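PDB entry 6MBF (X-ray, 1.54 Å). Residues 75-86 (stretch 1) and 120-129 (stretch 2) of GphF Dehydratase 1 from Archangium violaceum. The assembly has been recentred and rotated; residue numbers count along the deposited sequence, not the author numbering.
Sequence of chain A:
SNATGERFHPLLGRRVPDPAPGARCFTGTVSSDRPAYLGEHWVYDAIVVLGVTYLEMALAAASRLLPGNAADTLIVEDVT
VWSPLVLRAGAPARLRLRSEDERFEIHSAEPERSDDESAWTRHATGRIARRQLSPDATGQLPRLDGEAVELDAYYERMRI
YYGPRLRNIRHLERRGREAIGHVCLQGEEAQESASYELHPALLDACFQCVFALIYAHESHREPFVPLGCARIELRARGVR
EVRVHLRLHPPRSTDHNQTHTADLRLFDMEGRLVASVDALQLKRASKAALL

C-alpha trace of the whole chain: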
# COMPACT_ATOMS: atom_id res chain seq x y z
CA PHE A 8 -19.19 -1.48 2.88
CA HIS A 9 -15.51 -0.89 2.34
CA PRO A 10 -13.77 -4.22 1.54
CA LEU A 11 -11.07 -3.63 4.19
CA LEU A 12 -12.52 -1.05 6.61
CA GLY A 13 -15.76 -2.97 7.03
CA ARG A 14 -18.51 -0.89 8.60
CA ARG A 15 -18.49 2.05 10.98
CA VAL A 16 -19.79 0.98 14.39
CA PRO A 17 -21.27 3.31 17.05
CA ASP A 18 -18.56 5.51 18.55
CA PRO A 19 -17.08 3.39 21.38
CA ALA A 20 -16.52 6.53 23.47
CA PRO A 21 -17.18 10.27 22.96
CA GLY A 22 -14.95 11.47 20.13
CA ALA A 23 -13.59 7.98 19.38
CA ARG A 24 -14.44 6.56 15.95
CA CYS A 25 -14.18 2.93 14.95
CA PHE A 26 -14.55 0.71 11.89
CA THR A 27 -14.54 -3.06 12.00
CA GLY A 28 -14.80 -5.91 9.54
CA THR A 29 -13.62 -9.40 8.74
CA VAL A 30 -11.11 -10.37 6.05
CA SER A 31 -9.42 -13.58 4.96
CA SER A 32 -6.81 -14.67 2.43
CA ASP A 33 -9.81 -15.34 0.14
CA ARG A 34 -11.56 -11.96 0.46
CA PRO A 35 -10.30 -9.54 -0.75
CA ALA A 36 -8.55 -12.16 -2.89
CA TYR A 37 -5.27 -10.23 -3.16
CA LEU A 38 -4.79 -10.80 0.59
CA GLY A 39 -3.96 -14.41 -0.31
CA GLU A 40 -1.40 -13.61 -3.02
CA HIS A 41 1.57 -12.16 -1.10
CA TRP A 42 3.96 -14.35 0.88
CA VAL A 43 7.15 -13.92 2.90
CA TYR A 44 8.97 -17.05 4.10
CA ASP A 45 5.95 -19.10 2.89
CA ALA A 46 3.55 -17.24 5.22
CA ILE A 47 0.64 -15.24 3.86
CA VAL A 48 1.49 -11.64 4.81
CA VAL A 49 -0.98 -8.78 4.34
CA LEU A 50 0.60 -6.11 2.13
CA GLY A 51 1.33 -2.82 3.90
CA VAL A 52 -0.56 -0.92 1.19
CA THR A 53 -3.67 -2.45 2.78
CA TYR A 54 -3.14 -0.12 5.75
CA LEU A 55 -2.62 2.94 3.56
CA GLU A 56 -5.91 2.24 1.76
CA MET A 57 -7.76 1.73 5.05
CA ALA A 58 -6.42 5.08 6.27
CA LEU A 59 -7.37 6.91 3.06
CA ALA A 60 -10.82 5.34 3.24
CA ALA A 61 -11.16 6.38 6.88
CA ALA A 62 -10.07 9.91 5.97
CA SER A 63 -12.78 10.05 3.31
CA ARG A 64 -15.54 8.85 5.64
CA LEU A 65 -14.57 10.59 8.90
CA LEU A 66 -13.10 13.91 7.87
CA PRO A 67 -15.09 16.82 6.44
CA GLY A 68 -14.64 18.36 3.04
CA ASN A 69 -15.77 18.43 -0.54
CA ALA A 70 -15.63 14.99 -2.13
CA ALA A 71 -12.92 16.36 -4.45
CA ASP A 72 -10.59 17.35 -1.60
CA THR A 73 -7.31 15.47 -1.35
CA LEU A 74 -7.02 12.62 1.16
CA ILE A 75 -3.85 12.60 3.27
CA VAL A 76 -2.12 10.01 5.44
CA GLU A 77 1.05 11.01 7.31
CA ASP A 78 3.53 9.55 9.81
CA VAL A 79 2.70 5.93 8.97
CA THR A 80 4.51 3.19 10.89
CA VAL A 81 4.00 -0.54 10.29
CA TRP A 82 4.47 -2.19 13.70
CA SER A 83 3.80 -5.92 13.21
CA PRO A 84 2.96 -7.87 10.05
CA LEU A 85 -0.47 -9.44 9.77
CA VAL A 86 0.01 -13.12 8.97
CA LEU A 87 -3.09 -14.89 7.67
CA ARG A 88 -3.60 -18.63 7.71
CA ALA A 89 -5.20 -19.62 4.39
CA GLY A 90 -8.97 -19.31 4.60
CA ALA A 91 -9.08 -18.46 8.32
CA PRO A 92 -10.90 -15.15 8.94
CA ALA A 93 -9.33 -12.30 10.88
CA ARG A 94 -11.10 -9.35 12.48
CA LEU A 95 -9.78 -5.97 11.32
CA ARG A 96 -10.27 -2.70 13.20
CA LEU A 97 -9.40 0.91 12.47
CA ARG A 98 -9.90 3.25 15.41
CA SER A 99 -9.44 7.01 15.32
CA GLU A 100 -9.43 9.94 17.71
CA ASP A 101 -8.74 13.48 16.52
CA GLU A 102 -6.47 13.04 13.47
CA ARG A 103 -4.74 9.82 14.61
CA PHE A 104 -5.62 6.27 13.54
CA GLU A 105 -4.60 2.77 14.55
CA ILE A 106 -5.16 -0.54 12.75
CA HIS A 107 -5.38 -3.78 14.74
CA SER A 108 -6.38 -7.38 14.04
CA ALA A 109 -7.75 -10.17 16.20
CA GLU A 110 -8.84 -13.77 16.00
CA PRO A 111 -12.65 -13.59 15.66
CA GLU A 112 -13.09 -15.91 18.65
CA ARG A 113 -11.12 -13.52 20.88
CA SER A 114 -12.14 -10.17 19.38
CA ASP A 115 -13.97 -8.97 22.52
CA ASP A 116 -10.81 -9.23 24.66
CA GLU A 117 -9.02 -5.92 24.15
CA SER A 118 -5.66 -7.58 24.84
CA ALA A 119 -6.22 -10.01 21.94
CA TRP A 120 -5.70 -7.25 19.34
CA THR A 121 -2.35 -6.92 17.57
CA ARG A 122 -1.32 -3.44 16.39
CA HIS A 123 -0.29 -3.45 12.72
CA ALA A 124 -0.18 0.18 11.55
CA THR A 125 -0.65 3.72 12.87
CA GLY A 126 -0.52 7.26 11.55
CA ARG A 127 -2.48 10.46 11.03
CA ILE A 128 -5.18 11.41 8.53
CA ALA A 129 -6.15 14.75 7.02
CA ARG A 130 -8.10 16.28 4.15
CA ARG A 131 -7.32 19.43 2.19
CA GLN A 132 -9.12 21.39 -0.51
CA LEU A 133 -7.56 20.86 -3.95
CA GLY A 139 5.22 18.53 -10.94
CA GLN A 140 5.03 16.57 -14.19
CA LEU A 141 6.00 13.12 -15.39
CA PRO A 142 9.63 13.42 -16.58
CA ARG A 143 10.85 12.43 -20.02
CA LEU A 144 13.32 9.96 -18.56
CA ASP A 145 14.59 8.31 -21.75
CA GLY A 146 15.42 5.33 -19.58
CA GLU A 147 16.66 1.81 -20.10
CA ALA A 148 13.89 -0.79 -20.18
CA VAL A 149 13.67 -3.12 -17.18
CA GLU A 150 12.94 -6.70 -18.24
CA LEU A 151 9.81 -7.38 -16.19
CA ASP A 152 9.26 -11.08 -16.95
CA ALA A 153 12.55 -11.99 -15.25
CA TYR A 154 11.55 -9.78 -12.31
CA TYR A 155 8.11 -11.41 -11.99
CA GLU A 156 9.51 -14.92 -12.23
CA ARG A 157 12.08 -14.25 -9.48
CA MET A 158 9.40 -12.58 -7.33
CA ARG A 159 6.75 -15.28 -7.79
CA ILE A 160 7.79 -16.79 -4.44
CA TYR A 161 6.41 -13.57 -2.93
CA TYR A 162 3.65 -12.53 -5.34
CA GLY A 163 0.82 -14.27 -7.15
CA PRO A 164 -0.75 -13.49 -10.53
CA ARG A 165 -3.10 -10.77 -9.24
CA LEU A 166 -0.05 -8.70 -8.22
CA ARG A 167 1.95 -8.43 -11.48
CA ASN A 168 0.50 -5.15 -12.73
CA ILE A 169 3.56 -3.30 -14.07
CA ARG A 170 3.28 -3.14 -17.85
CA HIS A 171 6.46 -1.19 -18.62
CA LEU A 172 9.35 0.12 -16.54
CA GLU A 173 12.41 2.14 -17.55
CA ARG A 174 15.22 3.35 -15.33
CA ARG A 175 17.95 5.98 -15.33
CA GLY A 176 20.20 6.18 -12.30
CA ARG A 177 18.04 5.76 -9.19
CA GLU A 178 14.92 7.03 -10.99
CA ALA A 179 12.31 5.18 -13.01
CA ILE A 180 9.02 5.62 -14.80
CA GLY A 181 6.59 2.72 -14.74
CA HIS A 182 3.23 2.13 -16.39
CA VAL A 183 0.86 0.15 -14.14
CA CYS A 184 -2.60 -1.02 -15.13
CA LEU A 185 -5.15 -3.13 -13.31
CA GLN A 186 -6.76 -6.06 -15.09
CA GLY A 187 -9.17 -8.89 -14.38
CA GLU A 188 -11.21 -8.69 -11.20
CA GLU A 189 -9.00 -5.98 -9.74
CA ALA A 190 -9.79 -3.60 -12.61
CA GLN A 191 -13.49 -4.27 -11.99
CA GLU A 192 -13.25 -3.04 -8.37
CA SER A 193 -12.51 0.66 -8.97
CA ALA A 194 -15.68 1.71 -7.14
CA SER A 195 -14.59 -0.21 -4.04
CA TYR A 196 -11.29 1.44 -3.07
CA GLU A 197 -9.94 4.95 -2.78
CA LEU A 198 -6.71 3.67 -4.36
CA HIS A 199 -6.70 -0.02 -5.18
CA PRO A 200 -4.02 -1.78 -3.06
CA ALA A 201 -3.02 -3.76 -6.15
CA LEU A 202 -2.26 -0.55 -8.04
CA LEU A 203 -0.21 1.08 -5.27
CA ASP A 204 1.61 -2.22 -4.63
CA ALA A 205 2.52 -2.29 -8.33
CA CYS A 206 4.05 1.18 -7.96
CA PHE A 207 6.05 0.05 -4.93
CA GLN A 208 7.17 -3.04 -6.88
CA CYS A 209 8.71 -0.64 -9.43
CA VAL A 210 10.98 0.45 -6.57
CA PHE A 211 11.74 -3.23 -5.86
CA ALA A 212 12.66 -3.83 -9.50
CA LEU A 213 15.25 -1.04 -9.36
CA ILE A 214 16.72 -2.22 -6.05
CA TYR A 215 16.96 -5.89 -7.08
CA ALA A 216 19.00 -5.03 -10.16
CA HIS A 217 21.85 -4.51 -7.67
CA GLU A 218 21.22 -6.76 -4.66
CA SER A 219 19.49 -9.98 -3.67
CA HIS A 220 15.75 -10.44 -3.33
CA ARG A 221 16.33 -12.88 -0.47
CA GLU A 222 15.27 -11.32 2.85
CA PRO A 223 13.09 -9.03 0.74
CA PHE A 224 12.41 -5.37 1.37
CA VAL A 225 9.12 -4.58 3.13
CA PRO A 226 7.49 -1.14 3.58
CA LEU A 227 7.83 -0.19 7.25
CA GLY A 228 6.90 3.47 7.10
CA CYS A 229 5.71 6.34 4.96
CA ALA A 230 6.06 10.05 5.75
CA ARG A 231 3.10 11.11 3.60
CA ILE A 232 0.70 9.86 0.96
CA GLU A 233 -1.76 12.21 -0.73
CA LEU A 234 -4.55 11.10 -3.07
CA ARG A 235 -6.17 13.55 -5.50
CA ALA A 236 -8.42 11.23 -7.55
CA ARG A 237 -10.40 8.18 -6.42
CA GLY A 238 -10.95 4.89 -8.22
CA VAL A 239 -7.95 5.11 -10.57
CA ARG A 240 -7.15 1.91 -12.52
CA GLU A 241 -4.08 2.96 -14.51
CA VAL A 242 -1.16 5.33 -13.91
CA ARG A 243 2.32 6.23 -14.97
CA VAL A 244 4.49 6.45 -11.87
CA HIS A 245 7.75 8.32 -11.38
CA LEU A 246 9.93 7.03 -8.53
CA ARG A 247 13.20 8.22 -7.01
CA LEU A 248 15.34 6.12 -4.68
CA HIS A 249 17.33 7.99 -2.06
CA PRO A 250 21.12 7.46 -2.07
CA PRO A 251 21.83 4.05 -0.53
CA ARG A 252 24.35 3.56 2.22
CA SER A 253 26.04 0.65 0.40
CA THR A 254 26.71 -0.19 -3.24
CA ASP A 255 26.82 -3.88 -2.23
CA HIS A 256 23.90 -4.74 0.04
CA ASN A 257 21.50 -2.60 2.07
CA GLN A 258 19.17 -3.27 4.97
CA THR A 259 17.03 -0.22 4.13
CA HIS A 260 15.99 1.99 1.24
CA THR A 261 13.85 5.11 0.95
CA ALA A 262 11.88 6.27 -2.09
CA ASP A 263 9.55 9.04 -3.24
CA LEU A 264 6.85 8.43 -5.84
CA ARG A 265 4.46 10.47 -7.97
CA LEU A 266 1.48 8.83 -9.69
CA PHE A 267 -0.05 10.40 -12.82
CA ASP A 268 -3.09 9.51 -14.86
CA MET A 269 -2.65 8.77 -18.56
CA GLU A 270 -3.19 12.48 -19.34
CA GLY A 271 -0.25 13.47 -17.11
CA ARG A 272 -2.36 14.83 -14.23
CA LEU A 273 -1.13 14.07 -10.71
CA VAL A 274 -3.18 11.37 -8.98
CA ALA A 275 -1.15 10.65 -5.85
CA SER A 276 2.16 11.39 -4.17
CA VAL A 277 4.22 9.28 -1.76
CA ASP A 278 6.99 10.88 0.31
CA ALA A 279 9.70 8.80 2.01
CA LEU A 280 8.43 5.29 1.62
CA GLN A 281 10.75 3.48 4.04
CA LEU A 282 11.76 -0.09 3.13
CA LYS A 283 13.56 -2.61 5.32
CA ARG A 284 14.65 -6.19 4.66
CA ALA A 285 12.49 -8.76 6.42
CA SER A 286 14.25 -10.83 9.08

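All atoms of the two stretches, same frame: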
# COMPACT_ATOMS: atom_id res chain seq x y z
N ILE A 75 -5.24 12.58 2.81
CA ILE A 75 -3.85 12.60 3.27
C ILE A 75 -3.66 11.59 4.39
O ILE A 75 -4.48 11.49 5.31
CB ILE A 75 -3.45 14.01 3.74
CG1 ILE A 75 -3.60 15.02 2.60
CG2 ILE A 75 -2.04 14.00 4.27
CD1 ILE A 75 -3.85 16.44 3.08
N VAL A 76 -2.57 10.83 4.32
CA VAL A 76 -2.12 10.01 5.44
C VAL A 76 -0.66 10.38 5.70
O VAL A 76 0.13 10.45 4.76
CB VAL A 76 -2.26 8.50 5.17
CG1 VAL A 76 -2.09 7.73 6.47
CG2 VAL A 76 -3.61 8.16 4.54
N GLU A 77 -0.31 10.64 6.96
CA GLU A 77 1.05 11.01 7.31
C GLU A 77 1.55 10.16 8.48
O GLU A 77 0.77 9.56 9.23
CB GLU A 77 1.15 12.51 7.67
CG GLU A 77 0.94 13.44 6.49
CD GLU A 77 1.04 14.90 6.87
OE1 GLU A 77 1.31 15.74 5.98
OE2 GLU A 77 0.85 15.22 8.06
N ASP A 78 2.88 10.13 8.63
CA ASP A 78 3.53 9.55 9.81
C ASP A 78 3.16 8.09 10.00
O ASP A 78 2.86 7.65 11.11
CB ASP A 78 3.18 10.33 11.09
CG ASP A 78 3.82 11.69 11.16
OD1 ASP A 78 3.22 12.57 11.82
OD2 ASP A 78 4.90 11.88 10.58
N VAL A 79 3.14 7.32 8.90
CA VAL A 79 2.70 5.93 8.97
C VAL A 79 3.86 5.06 9.44
O VAL A 79 4.97 5.14 8.90
CB VAL A 79 2.18 5.45 7.61
CG1 VAL A 79 1.73 3.99 7.70
CG2 VAL A 79 1.05 6.34 7.13
N THR A 80 3.59 4.23 10.43
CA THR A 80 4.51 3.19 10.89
C THR A 80 3.79 1.85 10.82
O THR A 80 2.66 1.73 11.29
CB THR A 80 4.99 3.48 12.32
OG1 THR A 80 5.76 4.69 12.34
CG2 THR A 80 5.84 2.32 12.86
N VAL A 81 4.45 0.85 10.23
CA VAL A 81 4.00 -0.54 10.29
C VAL A 81 4.70 -1.21 11.47
O VAL A 81 5.93 -1.35 11.47
CB VAL A 81 4.29 -1.28 8.98
CG1 VAL A 81 3.87 -2.74 9.08
CG2 VAL A 81 3.60 -0.59 7.81
N TRP A 82 3.93 -1.65 12.46
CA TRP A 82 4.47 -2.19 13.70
C TRP A 82 4.69 -3.70 13.69
O TRP A 82 5.72 -4.18 14.17
CB TRP A 82 3.54 -1.82 14.86
CG TRP A 82 3.46 -0.35 15.05
CD1 TRP A 82 2.49 0.49 14.58
CD2 TRP A 82 4.42 0.48 15.71
NE1 TRP A 82 2.77 1.78 14.94
CE2 TRP A 82 3.95 1.80 15.64
CE3 TRP A 82 5.62 0.22 16.38
CZ2 TRP A 82 4.64 2.87 16.20
CZ3 TRP A 82 6.31 1.28 16.94
CH2 TRP A 82 5.82 2.59 16.85
N SER A 83 3.72 -4.46 13.19
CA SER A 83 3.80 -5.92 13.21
C SER A 83 3.09 -6.38 11.95
O SER A 83 2.00 -5.87 11.65
CB SER A 83 3.14 -6.57 14.43
OG SER A 83 4.00 -6.51 15.56
N PRO A 84 3.66 -7.33 11.21
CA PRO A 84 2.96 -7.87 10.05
C PRO A 84 1.70 -8.60 10.49
O PRO A 84 1.59 -9.09 11.62
CB PRO A 84 3.98 -8.82 9.42
CG PRO A 84 4.83 -9.25 10.56
CD PRO A 84 4.91 -8.07 11.50
N LEU A 85 0.73 -8.65 9.58
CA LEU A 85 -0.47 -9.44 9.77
C LEU A 85 -0.31 -10.71 8.94
O LEU A 85 -0.32 -10.67 7.70
CB LEU A 85 -1.72 -8.65 9.37
CG LEU A 85 -3.05 -9.43 9.37
CD1 LEU A 85 -3.21 -10.20 10.67
CD2 LEU A 85 -4.23 -8.49 9.16
N VAL A 86 -0.11 -11.82 9.62
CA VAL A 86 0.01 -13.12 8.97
C VAL A 86 -1.36 -13.76 8.98
O VAL A 86 -1.99 -13.88 10.05
CB VAL A 86 1.04 -14.01 9.68
CG1 VAL A 86 1.10 -15.37 9.02
CG2 VAL A 86 2.41 -13.33 9.70
N TRP A 120 -5.87 -7.99 20.58
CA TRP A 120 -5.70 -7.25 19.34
C TRP A 120 -4.23 -6.90 19.13
O TRP A 120 -3.58 -6.37 20.02
CB TRP A 120 -6.54 -5.97 19.35
CG TRP A 120 -8.02 -6.21 19.27
CD1 TRP A 120 -8.87 -6.44 20.31
CD2 TRP A 120 -8.82 -6.22 18.09
NE1 TRP A 120 -10.15 -6.60 19.85
CE2 TRP A 120 -10.15 -6.46 18.49
CE3 TRP A 120 -8.55 -6.04 16.72
CZ2 TRP A 120 -11.21 -6.54 17.58
CZ3 TRP A 120 -9.60 -6.12 15.82
CH2 TRP A 120 -10.91 -6.36 16.25
N THR A 121 -3.73 -7.20 17.93
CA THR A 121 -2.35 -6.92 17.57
C THR A 121 -2.31 -5.65 16.72
O THR A 121 -3.02 -5.55 15.72
CB THR A 121 -1.74 -8.08 16.78
OG1 THR A 121 -1.72 -9.26 17.60
CG2 THR A 121 -0.32 -7.74 16.32
N ARG A 122 -1.46 -4.70 17.12
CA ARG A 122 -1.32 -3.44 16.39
C ARG A 122 -0.47 -3.65 15.15
O ARG A 122 0.68 -4.10 15.24
CB ARG A 122 -0.69 -2.37 17.29
CG ARG A 122 -0.33 -1.10 16.53
CD ARG A 122 0.38 -0.07 17.44
NE ARG A 122 -0.54 0.59 18.36
CZ ARG A 122 -0.44 0.53 19.68
NH1 ARG A 122 0.55 -0.14 20.26
NH2 ARG A 122 -1.33 1.16 20.44
N HIS A 123 -1.01 -3.29 13.98
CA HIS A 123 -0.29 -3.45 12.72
C HIS A 123 0.19 -2.14 12.12
O HIS A 123 1.30 -2.10 11.58
CB HIS A 123 -1.16 -4.18 11.69
CG HIS A 123 -1.53 -5.56 12.13
ND1 HIS A 123 -0.59 -6.55 12.31
CD2 HIS A 123 -2.72 -6.09 12.48
CE1 HIS A 123 -1.19 -7.64 12.74
NE2 HIS A 123 -2.48 -7.40 12.84
N ALA A 124 -0.59 -1.06 12.20
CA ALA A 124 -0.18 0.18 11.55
C ALA A 124 -0.87 1.36 12.23
O ALA A 124 -2.00 1.25 12.70
CB ALA A 124 -0.51 0.19 10.05
N THR A 125 -0.16 2.48 12.26
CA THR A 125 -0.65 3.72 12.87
C THR A 125 -0.19 4.92 12.05
O THR A 125 0.80 4.85 11.31
CB THR A 125 -0.15 3.89 14.31
OG1 THR A 125 1.28 3.98 14.30
CG2 THR A 125 -0.56 2.69 15.18
N GLY A 126 -0.90 6.03 12.22
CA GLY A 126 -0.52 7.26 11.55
C GLY A 126 -1.56 8.34 11.79
O GLY A 126 -2.36 8.24 12.73
N ARG A 127 -1.56 9.34 10.93
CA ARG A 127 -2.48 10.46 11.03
C ARG A 127 -3.19 10.66 9.70
O ARG A 127 -2.65 10.31 8.65
CB ARG A 127 -1.76 11.75 11.43
CG ARG A 127 -0.90 11.59 12.66
CD ARG A 127 0.03 12.78 12.83
NE ARG A 127 1.14 12.46 13.72
CZ ARG A 127 1.08 12.51 15.04
NH1 ARG A 127 -0.05 12.86 15.64
NH2 ARG A 127 2.14 12.21 15.77
N ILE A 128 -4.41 11.18 9.75
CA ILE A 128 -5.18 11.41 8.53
C ILE A 128 -5.58 12.88 8.46
O ILE A 128 -5.72 13.56 9.49
CB ILE A 128 -6.43 10.51 8.43
CG1 ILE A 128 -7.23 10.53 9.74
CG2 ILE A 128 -6.04 9.07 8.04
CD1 ILE A 128 -8.56 9.82 9.64
N ALA A 129 -5.75 13.37 7.24
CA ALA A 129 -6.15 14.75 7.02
C ALA A 129 -6.81 14.84 5.65
O ALA A 129 -6.80 13.89 4.86
CB ALA A 129 -4.96 15.71 7.13
O HOH W 1 2.32 6.49 13.71
O HOH W 2 2.26 -4.70 17.17

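The strand of stretch 2, which continues beyond A129, runs antiparallel to two strand segments of stretch 1, around V76 and T80, with the chain turning a corner at D78; together the stretches bury 816 Å². At the start of stretch 2, W120 makes no contact and T121 adds only a light one, its CG2 4.1 Å from S83 CB. R122 places CD over the face of the W82 five-membered ring, 3.9 Å from its centroid; its carbonyl O accepts a hydrogen bond from water 2 (2.6 Å), which also meets S83 OG (3.0 Å).

H123 gives up more surface to stretch 1 than any other residue of its strand. Its carbonyl O receives W82 N (2.8 Å), carrying the pairing just beyond the segment around T80. Its CA-to-CB bond points away, yet the m rotamer brings the imidazole back so that ND1 donates to S83 O (2.8 Å), while L85 CB packs over the ring face, 3.7 Å from its centroid. An imidazole suits this place because its edge offers a donor and its face accepts an aliphatic neighbour; NE2 is satisfied elsewhere in the structure. S83 N, by contrast, is buried without a partner.

A124 pairs with V81, the two CA atoms 4.4 Å apart, and its small side chain shares a sheet face with that valine. T125 pairs with T80 through two backbone bonds, T80 N to T125 O (3.0 Å) and T125 N to T80 O (3.1 Å). Its hydroxyl OG1 accepts a nearly straight bond from W82 NE1 (2.7 Å), fixing the indole edge-on, and also meets water 1 (2.8 Å), which donates to D78 O (2.9 Å).

G126 lies at the beta bulge, where the register shifts by one between E77 and T80. A CB here would point toward stretch 1 and fall 2.9 Å from E77 O, a clash that glycine avoids; its CA instead approaches D78 O at 3.4 Å.

Beyond the bulge, R127 and E77 exchange backbone bonds, E77 N to R127 O and R127 N to E77 O, both 2.9 Å. The extended R127 side chain reaches the exposed corner, where NE forms a salt bridge with D78 OD1 (2.8 Å). I128 faces V76 in a non-hydrogen-bonded pair on the same sheet face as A124 and V81; I128 CG2 lies 4.4 Å from V76 CG2. A129 pairs with I75 through I75 N to A129 O (2.9 Å) and A129 N to I75 O (3.0 Å), and its methyl CB lies 4.1 Å from I75 CB.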